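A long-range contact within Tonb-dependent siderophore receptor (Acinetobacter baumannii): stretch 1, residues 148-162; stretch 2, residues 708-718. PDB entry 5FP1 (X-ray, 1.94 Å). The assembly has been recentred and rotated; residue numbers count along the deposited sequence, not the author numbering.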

# COMPACT_ATOMS: atom_id res chain seq x y z
N ASP A 148 -18.83 10.39 24.25
CA ASP A 148 -17.68 11.23 24.55
C ASP A 148 -16.49 10.37 24.91
O ASP A 148 -16.65 9.30 25.48
CB ASP A 148 -18.00 12.22 25.66
CG ASP A 148 -18.97 13.29 25.21
OD1 ASP A 148 -20.05 12.91 24.72
OD2 ASP A 148 -18.66 14.49 25.30
N PHE A 149 -15.29 10.81 24.52
CA PHE A 149 -14.06 10.12 24.93
C PHE A 149 -12.81 10.94 24.67
O PHE A 149 -12.82 11.87 23.85
CB PHE A 149 -13.96 8.72 24.31
CG PHE A 149 -13.89 8.70 22.80
CD1 PHE A 149 -12.67 8.86 22.14
CD2 PHE A 149 -15.02 8.44 22.04
CE1 PHE A 149 -12.59 8.80 20.76
CE2 PHE A 149 -14.95 8.37 20.66
CZ PHE A 149 -13.73 8.55 20.01
N LEU A 150 -11.77 10.63 25.45
CA LEU A 150 -10.45 11.19 25.25
C LEU A 150 -9.44 10.06 25.39
O LEU A 150 -9.39 9.38 26.42
CB LEU A 150 -10.14 12.29 26.26
CG LEU A 150 -8.76 12.93 26.13
CD1 LEU A 150 -8.61 13.67 24.81
CD2 LEU A 150 -8.51 13.89 27.28
N GLU A 151 -8.67 9.83 24.33
CA GLU A 151 -7.62 8.80 24.33
C GLU A 151 -6.28 9.43 23.94
O GLU A 151 -6.24 10.46 23.27
CB GLU A 151 -7.94 7.69 23.33
CG GLU A 151 -9.23 6.94 23.57
CD GLU A 151 -9.42 5.82 22.56
OE1 GLU A 151 -8.44 5.10 22.28
OE2 GLU A 151 -10.55 5.66 22.06
N GLY A 152 -5.20 8.81 24.36
CA GLY A 152 -3.89 9.35 24.11
C GLY A 152 -2.82 8.32 24.35
O GLY A 152 -3.05 7.29 24.98
N SER A 153 -1.63 8.62 23.83
CA SER A 153 -0.48 7.77 24.00
C SER A 153 0.74 8.65 24.07
O SER A 153 0.91 9.59 23.27
CB SER A 153 -0.38 6.80 22.83
OG SER A 153 0.64 5.84 23.06
N VAL A 154 1.63 8.35 25.01
CA VAL A 154 2.93 8.96 25.02
C VAL A 154 3.94 7.84 25.01
O VAL A 154 3.92 6.96 25.87
CB VAL A 154 3.14 9.86 26.24
CG1 VAL A 154 4.57 10.39 26.26
CG2 VAL A 154 2.17 11.03 26.21
N ALA A 155 4.88 7.87 24.06
CA ALA A 155 5.76 6.74 23.93
C ALA A 155 7.16 7.15 23.58
O ALA A 155 7.38 8.15 22.90
CB ALA A 155 5.21 5.76 22.89
N ALA A 156 8.11 6.36 24.06
CA ALA A 156 9.51 6.55 23.77
C ALA A 156 10.11 5.20 23.46
O ALA A 156 9.66 4.18 23.97
CB ALA A 156 10.22 7.22 24.95
N GLY A 157 11.13 5.17 22.61
CA GLY A 157 11.73 3.91 22.23
C GLY A 157 13.18 4.02 21.84
O GLY A 157 13.74 5.10 21.75
N THR A 158 13.79 2.87 21.60
CA THR A 158 15.19 2.85 21.23
C THR A 158 15.38 3.55 19.87
O THR A 158 14.42 3.70 19.08
CB THR A 158 15.69 1.41 21.15
OG1 THR A 158 14.78 0.66 20.34
CG2 THR A 158 15.72 0.79 22.55
N ASP A 159 16.61 3.98 19.63
CA ASP A 159 16.99 4.74 18.42
C ASP A 159 16.13 5.98 18.22
O ASP A 159 15.67 6.29 17.11
CB ASP A 159 16.99 3.82 17.19
CG ASP A 159 18.19 2.88 17.18
OD1 ASP A 159 19.30 3.36 17.50
OD2 ASP A 159 18.05 1.67 16.88
N ASN A 160 15.95 6.70 19.33
CA ASN A 160 15.35 8.03 19.36
C ASN A 160 13.93 8.08 18.80
O ASN A 160 13.55 9.02 18.13
CB ASN A 160 16.25 9.04 18.64
CG ASN A 160 17.53 9.31 19.43
OD1 ASN A 160 17.49 9.49 20.64
ND2 ASN A 160 18.66 9.29 18.75
N TYR A 161 13.17 7.06 19.13
CA TYR A 161 11.72 7.04 18.87
C TYR A 161 10.98 7.85 19.93
O TYR A 161 11.17 7.63 21.13
CB TYR A 161 11.29 5.59 18.90
CG TYR A 161 9.83 5.27 18.67
CD1 TYR A 161 8.86 5.58 19.63
CD2 TYR A 161 9.43 4.57 17.54
CE1 TYR A 161 7.55 5.22 19.44
CE2 TYR A 161 8.11 4.21 17.35
CZ TYR A 161 7.17 4.52 18.31
OH TYR A 161 5.86 4.16 18.14
N GLN A 162 10.17 8.80 19.49
CA GLN A 162 9.20 9.48 20.37
C GLN A 162 7.93 9.70 19.62
O GLN A 162 7.96 10.19 18.49
CB GLN A 162 9.75 10.84 20.83
CG GLN A 162 11.09 10.76 21.54
CD GLN A 162 11.78 12.11 21.61
OE1 GLN A 162 11.13 13.13 21.80
NE2 GLN A 162 13.10 12.12 21.44
N ARG A 708 16.29 -4.70 15.51
CA ARG A 708 15.54 -4.80 16.76
C ARG A 708 15.27 -3.44 17.37
O ARG A 708 16.13 -2.55 17.38
CB ARG A 708 16.31 -5.68 17.77
CG ARG A 708 15.56 -5.90 19.08
CD ARG A 708 16.07 -7.13 19.78
NE ARG A 708 17.47 -6.99 20.14
CZ ARG A 708 18.32 -8.00 20.28
NH1 ARG A 708 17.94 -9.26 20.07
NH2 ARG A 708 19.57 -7.74 20.61
N SER A 709 14.07 -3.25 17.90
CA SER A 709 13.76 -2.03 18.62
C SER A 709 12.82 -2.36 19.79
O SER A 709 12.24 -3.44 19.83
CB SER A 709 13.09 -1.00 17.71
OG SER A 709 11.79 -1.44 17.31
N ALA A 710 12.69 -1.43 20.71
CA ALA A 710 11.72 -1.53 21.79
C ALA A 710 11.01 -0.21 21.91
O ALA A 710 11.62 0.84 21.77
CB ALA A 710 12.41 -1.86 23.11
N VAL A 711 9.72 -0.27 22.22
CA VAL A 711 8.95 0.91 22.49
C VAL A 711 8.17 0.74 23.78
O VAL A 711 7.58 -0.32 24.01
CB VAL A 711 7.95 1.17 21.35
CG1 VAL A 711 7.06 2.35 21.68
CG2 VAL A 711 8.71 1.43 20.05
N LEU A 712 8.15 1.78 24.60
CA LEU A 712 7.35 1.76 25.83
C LEU A 712 6.37 2.90 25.78
O LEU A 712 6.75 4.05 25.57
CB LEU A 712 8.24 1.91 27.07
CG LEU A 712 7.48 1.86 28.40
CD1 LEU A 712 6.93 0.46 28.60
CD2 LEU A 712 8.41 2.24 29.55
N ALA A 713 5.10 2.57 26.00
CA ALA A 713 4.04 3.56 25.91
C ALA A 713 3.17 3.59 27.16
O ALA A 713 2.85 2.56 27.74
CB ALA A 713 3.14 3.26 24.72
N VAL A 714 2.77 4.81 27.51
CA VAL A 714 1.67 5.04 28.43
C VAL A 714 0.46 5.47 27.63
O VAL A 714 0.47 6.53 27.01
CB VAL A 714 1.96 6.20 29.39
CG1 VAL A 714 0.79 6.32 30.37
CG2 VAL A 714 3.28 5.99 30.12
N ASN A 715 -0.57 4.62 27.65
CA ASN A 715 -1.79 4.82 26.91
C ASN A 715 -2.91 5.16 27.87
O ASN A 715 -3.07 4.51 28.91
CB ASN A 715 -2.13 3.54 26.14
CG ASN A 715 -1.06 3.17 25.14
OD1 ASN A 715 -0.35 4.05 24.67
ND2 ASN A 715 -0.86 1.89 24.89
N PHE A 716 -3.67 6.19 27.53
CA PHE A 716 -4.79 6.59 28.37
C PHE A 716 -6.10 6.63 27.62
O PHE A 716 -6.15 6.89 26.42
CB PHE A 716 -4.50 7.87 29.15
CG PHE A 716 -4.22 9.07 28.31
CD1 PHE A 716 -5.26 9.88 27.87
CD2 PHE A 716 -2.92 9.43 28.01
CE1 PHE A 716 -5.00 11.02 27.10
CE2 PHE A 716 -2.65 10.55 27.24
CZ PHE A 716 -3.69 11.35 26.79
N LYS A 717 -7.17 6.36 28.36
CA LYS A 717 -8.49 6.20 27.78
C LYS A 717 -9.55 6.62 28.79
O LYS A 717 -9.74 5.93 29.79
CB LYS A 717 -8.68 4.76 27.40
CG LYS A 717 -9.95 4.48 26.63
CD LYS A 717 -9.89 3.10 25.98
CE LYS A 717 -8.56 2.90 25.27
NZ LYS A 717 -8.60 1.79 24.27
N TYR A 718 -10.19 7.77 28.55
CA TYR A 718 -11.27 8.26 29.39
C TYR A 718 -12.57 8.41 28.61
O TYR A 718 -12.63 8.34 27.37
CB TYR A 718 -10.91 9.62 29.99
CG TYR A 718 -9.71 9.57 30.88
CD1 TYR A 718 -9.83 9.29 32.23
CD2 TYR A 718 -8.45 9.81 30.37
CE1 TYR A 718 -8.72 9.25 33.06
CE2 TYR A 718 -7.33 9.78 31.18
CZ TYR A 718 -7.48 9.49 32.53
OH TYR A 718 -6.36 9.44 33.33
OXT TYR A 718 -13.62 8.62 29.22
O HOH W 1 -10.64 2.86 21.64
O HOH W 2 12.02 2.21 19.13
O HOH W 3 16.22 0.25 18.17

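The apolar centre is built from small residues and two aromatic rings. On one face of the sheet, the CB atoms of Ala-155 and Ala-713 meet at 3.7 Å across a close, non-hydrogen-bonded pair; methyls fill this buried spot without pushing the strands apart. Val-711 extends the patch: its CG2 lies 3.8 Å from the centroid of the Tyr-161 ring, almost on the ring normal, a CH-pi contact. Gly-157, paired with Val-711, has no side chain, and a CB there would clash with Ala-710 O.

On the other face, Phe-716 adopts chi1 p, which lays its ring across the neighbouring strand. Gly-152 CA sits over that ring, 3.5 Å from its centroid; a CB would fall 2.0 Å from Phe-716 CZ, so glycine makes the seat. Leu-150 borders the ring's edge.

Between the two faces runs an antiparallel ladder of paired backbone hydrogen bonds, from Leu-150 with Tyr-718 to Ala-156 with Leu-712; Val-154 N to Val-714 O and Val-714 N to Val-154 O are both 2.9 Å.

Polar groups finish the contact. Ser-153 OG donates to Asn-715 OD1 at 2.6 Å. Farther out, Glu-151 OE1 and Lys-717 NZ form a long salt bridge of 3.9 Å. At the opposite end, Thr-158 OG1 replaces a backbone carbonyl, accepting from Ala-710 N at 3.0 Å.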